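Local coordinates for ancillary protein 1 (Streptococcus pyogenes, PDB 2XI9) that serves as a pilus-presented adhesin whose unusual internal thioester bond is required for efficient interaction with host cells, at residues N162-S167 against F252-E257; S234-T239 against D274-V279; T245-Y250 against D261-Y266. All blocks are in the same frame, centred on the assembly; numbering follows the deposited sequence.

How the contacts relate
All three contacts lie in the thioester domain of this C-terminal part of the adhesin and share helix 238-253. Contact 2 holds the start of that helix to helix 274-288, contact 3 its middle to residues 261-266, and contact 1 its end to the loop between strands 155-160 and 170-171. The centres of contacts 1 and 3 lie about 9 Å apart, of contacts 2 and 3 about 14 Å, of contacts 1 and 2 about 20 Å. Along the chain contact 3 falls between the two segments of contact 2. Through L277 to L247 and L263, and A256 to Y250 and Y266, contact 3 touches both others, whereas contacts 1 and 2 stay about 6 Å apart at their nearest atoms.

Contact 1. Residues N162-S167 against F252-E257; sequences NADLKS and FTDSAE
N162 and A163 run past T253 and D254 with CA atoms 6.7 Å (N162 to T253) and 6.5 Å (A163 to D254) apart, a loop meeting the end of a helix. N162-L165 is a type I beta turn closed by L165 N to N162 O, and D254 is the first residue to leave helical geometry after helix 238-253. The D254 carboxylate is the centre of the contact. Its OD2 accepts the backbone N-H of A163 (N to OD2 2.9 Å) in a nearly straight bond, 170° at the hydrogen, arriving from above the carboxylate plane. T253 OG1 donates to the same D254 OD2 at 2.8 Å from the opposite face, so two donors clasp one oxygen. A163 CB packs 3.5 Å from D254 OD2. The other oxygen, D254 OD1, takes a water that also accepts from N162 ND2; N162 itself is held mainly by the rest of the domain, ND2 by Y200 O and OD1 by S310 N. A second water accepts from D164 N and lies 2.9 Å from D254 OD1. The carboxylates of D164 and D254 come within 4.3 Å (OD2 to OD1), bridged by this second water. That proximity would tend to raise the cost of carrying both negative charges, a cost probably offset at D254 by its two direct donors and the bound waters.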
loop_
_atom_site.group_PDB
_atom_site.type_symbol
_atom_site.label_atom_id
_atom_site.label_comp_id
_atom_site.label_asym_id
_atom_site.label_seq_id
_atom_site.Cartn_x
_atom_site.Cartn_y
_atom_site.Cartn_z
ATOM N N ASN A 162 7.463 2.533 -3.405
ATOM C CA ASN A 162 7.835 3.574 -4.390
ATOM C C ASN A 162 9.310 3.976 -4.217
ATOM O O ASN A 162 9.622 4.849 -3.420
ATOM C CB ASN A 162 6.992 4.834 -4.185
ATOM C CG ASN A 162 5.484 4.572 -4.215
ATOM O OD1 ASN A 162 4.799 4.732 -3.190
ATOM N ND2 ASN A 162 4.959 4.185 -5.394
ATOM N N ALA A 163 10.200 3.392 -5.022
ATOM C CA ALA A 163 11.627 3.576 -4.862
ATOM C C ALA A 163 12.074 5.040 -4.849
ATOM O O ALA A 163 13.041 5.352 -4.156
ATOM C CB ALA A 163 12.370 2.821 -5.948
ATOM N N ASP A 164 11.392 5.913 -5.593
ATOM C CA ASP A 164 11.835 7.301 -5.774
ATOM C C ASP A 164 11.281 8.275 -4.720
ATOM O O ASP A 164 11.616 9.459 -4.777
ATOM C CB ASP A 164 11.382 7.875 -7.121
ATOM C CG ASP A 164 11.936 7.125 -8.319
ATOM O OD1 ASP A 164 13.174 7.028 -8.426
ATOM O OD2 ASP A 164 11.096 6.681 -9.152
ATOM N N LEU A 165 10.389 7.809 -3.844
ATOM C CA LEU A 165 9.702 8.702 -2.890
ATOM C C LEU A 165 10.322 8.586 -1.484
ATOM O O LEU A 165 11.194 7.753 -1.252
ATOM C CB LEU A 165 8.201 8.375 -2.849
ATOM C CG LEU A 165 7.504 8.567 -4.217
ATOM C CD1 LEU A 165 6.002 8.271 -4.098
ATOM C CD2 LEU A 165 7.734 9.966 -4.809
ATOM N N LYS A 166 9.877 9.421 -0.555
ATOM C CA LYS A 166 10.555 9.513 0.722
ATOM C C LYS A 166 10.171 8.359 1.629
ATOM O O LYS A 166 8.998 7.978 1.722
ATOM C CB LYS A 166 10.234 10.836 1.411
ATOM C CG LYS A 166 10.899 12.046 0.754
ATOM C CD LYS A 166 10.420 13.298 1.446
ATOM C CE LYS A 166 11.419 14.351 1.507
ATOM N NZ LYS A 166 11.373 15.235 0.312
ATOM N N SER A 167 11.185 7.788 2.267
ATOM C CA SER A 167 10.980 6.746 3.289
ATOM C C SER A 167 10.182 7.281 4.522
ATOM O O SER A 167 10.084 8.489 4.732
ATOM C CB SER A 167 12.338 6.192 3.712
ATOM O OG SER A 167 13.224 7.229 4.073
ATOM N N PHE A 252 8.992 -5.209 -9.189
ATOM C CA PHE A 252 7.616 -5.164 -9.670
ATOM C C PHE A 252 7.037 -3.767 -9.611
ATOM O O PHE A 252 6.310 -3.401 -10.491
ATOM C CB PHE A 252 6.697 -6.145 -8.894
ATOM C CG PHE A 252 7.058 -7.595 -9.123
ATOM C CD1 PHE A 252 6.884 -8.162 -10.353
ATOM C CD2 PHE A 252 7.638 -8.351 -8.100
ATOM C CE1 PHE A 252 7.288 -9.520 -10.584
ATOM C CE2 PHE A 252 8.074 -9.669 -8.318
ATOM C CZ PHE A 252 7.872 -10.248 -9.541
ATOM N N THR A 253 7.332 -2.991 -8.574
ATOM C CA THR A 253 6.702 -1.644 -8.464
ATOM C C THR A 253 7.327 -0.539 -9.352
ATOM O O THR A 253 6.647 0.417 -9.771
ATOM C CB THR A 253 6.698 -1.134 -7.009
ATOM O OG1 THR A 253 8.043 -0.994 -6.532
ATOM C CG2 THR A 253 5.949 -2.078 -6.095
ATOM N N ASP A 254 8.632 -0.649 -9.546
ATOM C CA ASP A 254 9.449 0.381 -10.148
ATOM C C ASP A 254 10.339 -0.144 -11.280
ATOM O O ASP A 254 11.169 0.574 -11.805
ATOM C CB ASP A 254 10.286 1.021 -9.058
ATOM C CG ASP A 254 9.437 1.874 -8.088
ATOM O OD1 ASP A 254 8.980 2.988 -8.457
ATOM O OD2 ASP A 254 9.263 1.439 -6.950
ATOM N N SER A 255 10.145 -1.400 -11.668
ATOM C CA SER A 255 10.920 -2.008 -12.734
ATOM C C SER A 255 12.443 -1.902 -12.492
ATOM O O SER A 255 13.184 -1.621 -13.401
ATOM C CB SER A 255 10.528 -1.404 -14.074
ATOM O OG SER A 255 9.152 -1.662 -14.353
ATOM N N ALA A 256 12.883 -2.132 -11.257
ATOM C CA ALA A 256 14.304 -2.255 -10.936
ATOM C C ALA A 256 14.855 -3.491 -11.622
ATOM O O ALA A 256 14.153 -4.539 -11.746
ATOM C CB ALA A 256 14.540 -2.405 -9.394
ATOM N N GLU A 257 16.117 -3.389 -12.026
ATOM C CA GLU A 257 16.788 -4.496 -12.684
ATOM C C GLU A 257 17.714 -5.179 -11.704
ATOM O O GLU A 257 18.438 -4.524 -10.980
ATOM C CB GLU A 257 17.538 -4.014 -13.916
ATOM C CG GLU A 257 16.624 -3.418 -14.987
ATOM C CD GLU A 257 15.690 -4.442 -15.661
ATOM O OE1 GLU A 257 16.006 -5.658 -15.709
ATOM O OE2 GLU A 257 14.614 -4.027 -16.165
HETATM O O HOH W 1 6.309 2.684 -7.328
HETATM O O HOH W 2 8.942 5.494 -7.057
HETATM O O HOH W 3 10.475 4.468 -9.979
#

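Contact 2. Residues S234-T239 against D274-V279; sequences SGLTET and DSTLAV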
loop_
_atom_site.group_PDB
_atom_site.type_symbol
_atom_site.label_atom_id
_atom_site.label_comp_id
_atom_site.label_asym_id
_atom_site.label_seq_id
_atom_site.Cartn_x
_atom_site.Cartn_y
_atom_site.Cartn_z
ATOM N N SER A 234 21.566 -20.152 2.400
ATOM C CA SER A 234 22.885 -20.366 2.985
ATOM C C SER A 234 23.705 -19.065 3.038
ATOM O O SER A 234 23.847 -18.383 2.028
ATOM C CB SER A 234 23.672 -21.424 2.185
ATOM O OG SER A 234 23.105 -22.720 2.317
ATOM N N GLY A 235 24.261 -18.763 4.215
ATOM C CA GLY A 235 25.098 -17.581 4.398
ATOM C C GLY A 235 24.391 -16.242 4.567
ATOM O O GLY A 235 25.040 -15.264 4.943
ATOM N N LEU A 236 23.082 -16.174 4.312
ATOM C CA LEU A 236 22.378 -14.892 4.329
ATOM C C LEU A 236 21.986 -14.491 5.739
ATOM O O LEU A 236 21.506 -15.318 6.523
ATOM C CB LEU A 236 21.098 -14.908 3.486
ATOM C CG LEU A 236 21.132 -14.112 2.181
ATOM C CD1 LEU A 236 22.007 -14.906 1.180
ATOM C CD2 LEU A 236 19.728 -13.921 1.684
ATOM N N THR A 237 22.096 -13.199 6.022
ATOM C CA THR A 237 21.683 -12.651 7.319
ATOM C C THR A 237 20.245 -12.156 7.230
ATOM O O THR A 237 19.693 -12.060 6.146
ATOM C CB THR A 237 22.586 -11.470 7.705
ATOM O OG1 THR A 237 22.401 -10.416 6.762
ATOM C CG2 THR A 237 24.090 -11.895 7.760
ATOM N N GLU A 238 19.638 -11.784 8.364
ATOM C CA GLU A 238 18.285 -11.226 8.323
ATOM C C GLU A 238 18.263 -9.959 7.479
ATOM O O GLU A 238 17.328 -9.707 6.707
ATOM C CB GLU A 238 17.797 -10.914 9.748
ATOM C CG GLU A 238 17.271 -12.162 10.467
ATOM C CD GLU A 238 16.653 -11.889 11.839
ATOM O OE1 GLU A 238 15.820 -10.990 12.000
ATOM O OE2 GLU A 238 17.010 -12.604 12.779
ATOM N N THR A 239 19.283 -9.116 7.657
ATOM C CA THR A 239 19.311 -7.856 6.932
ATOM C C THR A 239 19.419 -8.098 5.424
ATOM O O THR A 239 18.784 -7.399 4.653
ATOM C CB THR A 239 20.423 -6.940 7.451
ATOM O OG1 THR A 239 20.099 -6.550 8.801
ATOM C CG2 THR A 239 20.561 -5.680 6.592
ATOM N N ASP A 274 26.862 -10.668 -4.263
ATOM C CA ASP A 274 26.339 -11.610 -5.290
ATOM C C ASP A 274 25.318 -12.619 -4.734
ATOM O O ASP A 274 24.254 -12.802 -5.325
ATOM C CB ASP A 274 27.480 -12.389 -5.942
ATOM C CG ASP A 274 28.363 -11.529 -6.855
ATOM O OD1 ASP A 274 27.966 -10.405 -7.223
ATOM O OD2 ASP A 274 29.465 -11.996 -7.214
ATOM N N SER A 275 25.661 -13.282 -3.626
ATOM C CA SER A 275 24.736 -14.217 -2.932
ATOM C C SER A 275 23.377 -13.612 -2.635
ATOM O O SER A 275 22.366 -14.275 -2.808
ATOM C CB SER A 275 25.333 -14.727 -1.599
ATOM O OG SER A 275 26.542 -15.389 -1.826
ATOM N N THR A 276 23.347 -12.371 -2.150
ATOM C CA THR A 276 22.106 -11.692 -1.795
ATOM C C THR A 276 21.261 -11.283 -3.002
ATOM O O THR A 276 20.016 -11.463 -3.017
ATOM C CB THR A 276 22.377 -10.495 -0.827
ATOM O OG1 THR A 276 23.101 -10.959 0.339
ATOM C CG2 THR A 276 21.127 -9.851 -0.415
ATOM N N LEU A 277 21.912 -10.797 -4.056
ATOM C CA LEU A 277 21.205 -10.522 -5.286
ATOM C C LEU A 277 20.645 -11.840 -5.897
ATOM O O LEU A 277 19.565 -11.868 -6.493
ATOM C CB LEU A 277 22.150 -9.767 -6.255
ATOM C CG LEU A 277 21.544 -9.436 -7.612
ATOM C CD1 LEU A 277 20.338 -8.514 -7.454
ATOM C CD2 LEU A 277 22.629 -8.842 -8.543
ATOM N N ALA A 278 21.345 -12.957 -5.735
ATOM C CA ALA A 278 20.823 -14.234 -6.279
ATOM C C ALA A 278 19.504 -14.591 -5.553
ATOM O O ALA A 278 18.556 -15.072 -6.161
ATOM C CB ALA A 278 21.842 -15.348 -6.157
ATOM N N VAL A 279 19.437 -14.331 -4.249
ATOM C CA VAL A 279 18.196 -14.559 -3.503
ATOM C C VAL A 279 17.086 -13.581 -3.923
ATOM O O VAL A 279 15.903 -13.966 -4.059
ATOM C CB VAL A 279 18.437 -14.554 -1.989
ATOM C CG1 VAL A 279 17.093 -14.474 -1.210
ATOM C CG2 VAL A 279 19.249 -15.779 -1.602
#
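L236 reaches across to T276 and V279, just ahead of the N-cap of helix 238-253, and presses against the first turns of helix 274-288. This is the packing of a helix start against a neighbouring helix in the thioester domain: T237 holds the N-cap position, its OG1 bonded to Q240 N, while L236, one residue earlier, points toward the other helix. L236 gives up far more surface to the contact than any other residue, followed by V279 and T276. The nearest CA atoms, those of L236 and T276, are 6.9 Å apart, and no hydrogen bond crosses between the segments. L236 and V279 meet tip to tip, with L236 CD2 3.8 Å from V279 CG2 and also close to V279 CG1 at 4.0 Å. In V279, CG1 stands anti to the backbone N (chi1 167°), which places both methyls within reach of the leucine. The chi1 of L236, -109°, lies away from the usual staggered values. Its other methyl, CD1, lies over the helix backbone, 4.1 Å from S275 O, while the S275 side chain lines the more exposed border. Further apolar cover comes from I231 against L236, and from Y233 and L241 against V279. T276 meets L236 at an oblique angle, and its hydroxyl is bonded within its own helix start, to N273 OD1; the same oxygen, T276 OG1, lies 4.1 Å from L236 CG.

Contact 3. Residues T245-Y250 against D261-Y266; sequences TQLAIY and DKLKDY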
loop_
_atom_site.group_PDB
_atom_site.type_symbol
_atom_site.label_atom_id
_atom_site.label_comp_id
_atom_site.label_asym_id
_atom_site.label_seq_id
_atom_site.Cartn_x
_atom_site.Cartn_y
_atom_site.Cartn_z
ATOM N N THR A 245 14.308 -8.751 -0.273
ATOM C CA THR A 245 12.847 -8.596 -0.303
ATOM C C THR A 245 12.495 -7.196 -0.813
ATOM O O THR A 245 11.604 -7.044 -1.661
ATOM C CB THR A 245 12.157 -8.917 1.119
ATOM O OG1 THR A 245 12.665 -10.178 1.647
ATOM C CG2 THR A 245 10.654 -9.003 1.014
ATOM N N GLN A 246 13.184 -6.177 -0.309
ATOM C CA GLN A 246 12.900 -4.812 -0.721
ATOM C C GLN A 246 13.157 -4.639 -2.224
ATOM O O GLN A 246 12.384 -3.995 -2.931
ATOM C CB GLN A 246 13.765 -3.823 0.076
ATOM C CG GLN A 246 13.544 -2.327 -0.283
ATOM C CD GLN A 246 12.142 -1.836 -0.012
ATOM O OE1 GLN A 246 11.840 -1.419 1.097
ATOM N NE2 GLN A 246 11.298 -1.818 -1.043
ATOM N N LEU A 247 14.271 -5.176 -2.685
ATOM C CA LEU A 247 14.637 -5.043 -4.112
ATOM C C LEU A 247 13.654 -5.834 -4.998
ATOM O O LEU A 247 13.328 -5.404 -6.062
ATOM C CB LEU A 247 16.088 -5.484 -4.333
ATOM C CG LEU A 247 16.606 -5.425 -5.776
ATOM C CD1 LEU A 247 16.526 -3.984 -6.259
ATOM C CD2 LEU A 247 18.050 -6.028 -5.895
ATOM N N ALA A 248 13.192 -7.001 -4.532
ATOM C CA ALA A 248 12.221 -7.816 -5.249
ATOM C C ALA A 248 10.886 -7.070 -5.367
ATOM O O ALA A 248 10.258 -7.111 -6.392
ATOM C CB ALA A 248 12.028 -9.178 -4.563
ATOM N N ILE A 249 10.520 -6.316 -4.344
ATOM C CA ILE A 249 9.338 -5.456 -4.435
ATOM C C ILE A 249 9.556 -4.374 -5.518
ATOM O O ILE A 249 8.697 -4.189 -6.383
ATOM C CB ILE A 249 8.987 -4.824 -3.060
ATOM C CG1 ILE A 249 8.461 -5.898 -2.079
ATOM C CG2 ILE A 249 8.021 -3.595 -3.266
ATOM C CD1 ILE A 249 7.134 -6.568 -2.455
ATOM N N TYR A 250 10.722 -3.718 -5.493
ATOM C CA TYR A 250 11.055 -2.694 -6.480
ATOM C C TYR A 250 11.090 -3.237 -7.916
ATOM O O TYR A 250 10.768 -2.514 -8.846
ATOM C CB TYR A 250 12.397 -2.044 -6.157
ATOM C CG TYR A 250 12.430 -1.105 -4.963
ATOM C CD1 TYR A 250 11.275 -0.463 -4.494
ATOM C CD2 TYR A 250 13.612 -0.852 -4.317
ATOM C CE1 TYR A 250 11.320 0.410 -3.435
ATOM C CE2 TYR A 250 13.671 0.054 -3.239
ATOM C CZ TYR A 250 12.517 0.665 -2.804
ATOM O OH TYR A 250 12.561 1.556 -1.754
ATOM N N ASP A 261 25.635 -4.319 -12.277
ATOM C CA ASP A 261 26.098 -3.052 -12.827
ATOM C C ASP A 261 25.012 -1.972 -12.795
ATOM O O ASP A 261 25.306 -0.791 -12.563
ATOM C CB ASP A 261 26.700 -3.243 -14.222
ATOM C CG ASP A 261 28.021 -3.972 -14.182
ATOM O OD1 ASP A 261 28.806 -3.734 -13.227
ATOM O OD2 ASP A 261 28.297 -4.783 -15.101
ATOM N N LYS A 262 23.753 -2.365 -12.978
ATOM C CA LYS A 262 22.666 -1.393 -12.928
ATOM C C LYS A 262 22.367 -0.932 -11.493
ATOM O O LYS A 262 21.871 0.173 -11.297
ATOM C CB LYS A 262 21.399 -1.973 -13.582
ATOM C CG LYS A 262 21.604 -2.289 -15.088
ATOM C CD LYS A 262 20.313 -2.149 -15.900
ATOM C CE LYS A 262 20.447 -2.775 -17.314
ATOM N NZ LYS A 262 19.745 -4.119 -17.478
ATOM N N LEU A 263 22.652 -1.785 -10.508
ATOM C CA LEU A 263 22.355 -1.512 -9.086
ATOM C C LEU A 263 23.407 -0.633 -8.395
ATOM O O LEU A 263 23.162 -0.142 -7.306
ATOM C CB LEU A 263 22.209 -2.854 -8.317
ATOM C CG LEU A 263 20.991 -3.687 -8.715
ATOM C CD1 LEU A 263 21.008 -5.098 -8.116
ATOM C CD2 LEU A 263 19.729 -2.948 -8.294
ATOM N N LYS A 264 24.554 -0.421 -9.039
ATOM C CA LYS A 264 25.686 0.337 -8.452
ATOM C C LYS A 264 25.296 1.617 -7.725
ATOM O O LYS A 264 25.784 1.902 -6.632
ATOM C CB LYS A 264 26.685 0.731 -9.541
ATOM C CG LYS A 264 27.563 -0.386 -10.000
ATOM C CD LYS A 264 28.603 0.152 -10.997
ATOM C CE LYS A 264 29.384 -0.968 -11.664
ATOM N NZ LYS A 264 30.756 -0.519 -12.044
ATOM N N ASP A 265 24.414 2.372 -8.356
ATOM C CA ASP A 265 23.995 3.677 -7.911
ATOM C C ASP A 265 22.497 3.677 -7.575
ATOM O O ASP A 265 21.888 4.740 -7.456
ATOM C CB ASP A 265 24.290 4.676 -9.049
ATOM C CG ASP A 265 23.873 4.127 -10.439
ATOM O OD1 ASP A 265 22.976 3.224 -10.509
ATOM O OD2 ASP A 265 24.458 4.575 -11.458
ATOM N N TYR A 266 21.912 2.497 -7.398
ATOM C CA TYR A 266 20.456 2.372 -7.218
ATOM C C TYR A 266 20.090 2.248 -5.762
ATOM O O TYR A 266 20.068 1.153 -5.215
ATOM C CB TYR A 266 19.928 1.149 -7.987
ATOM C CG TYR A 266 18.428 1.089 -8.069
ATOM C CD1 TYR A 266 17.736 1.926 -8.929
ATOM C CD2 TYR A 266 17.690 0.156 -7.311
ATOM C CE1 TYR A 266 16.349 1.876 -9.015
ATOM C CE2 TYR A 266 16.324 0.074 -7.420
ATOM C CZ TYR A 266 15.645 0.940 -8.257
ATOM O OH TYR A 266 14.270 0.910 -8.342
#
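L247 and L263 point their branched ends at one another, joining the middle of helix 238-253 to the short, weakly bonded helical turn 260-263, which follows it in the chain after a brief loop of the thioester domain. The methyls pair off: L247 CD2 lies 3.8 Å from L263 CD1, and L247 CD1 lies 3.9 Å from L263 CD2. With CG anti to the backbone N (chi1 179°), L247 extends its methyls toward a partner whose CA is 9.8 Å from its own. L277 of helix 274-288 touches both leucines. Beyond L263 the chain makes a type I turn to Y266, which brings the tyrosine back beside the helix. The planes of the Y266 and Y250 rings stand nearly at right angles, with Y266 CE2 4.2 Å from Y250 CD2, and L247 CD1 approaches the Y266 ring at a slant. One face of the Y250 ring carries the Q246 amide: NE2, bonded to the carbonyl of C160, sits 3.2 Å above the plane, offset toward the rim. C160 is the sole cysteine of the chain and thus probably the thioester residue. At its far end Y266 OH comes 4.1 Å from Y250 CB.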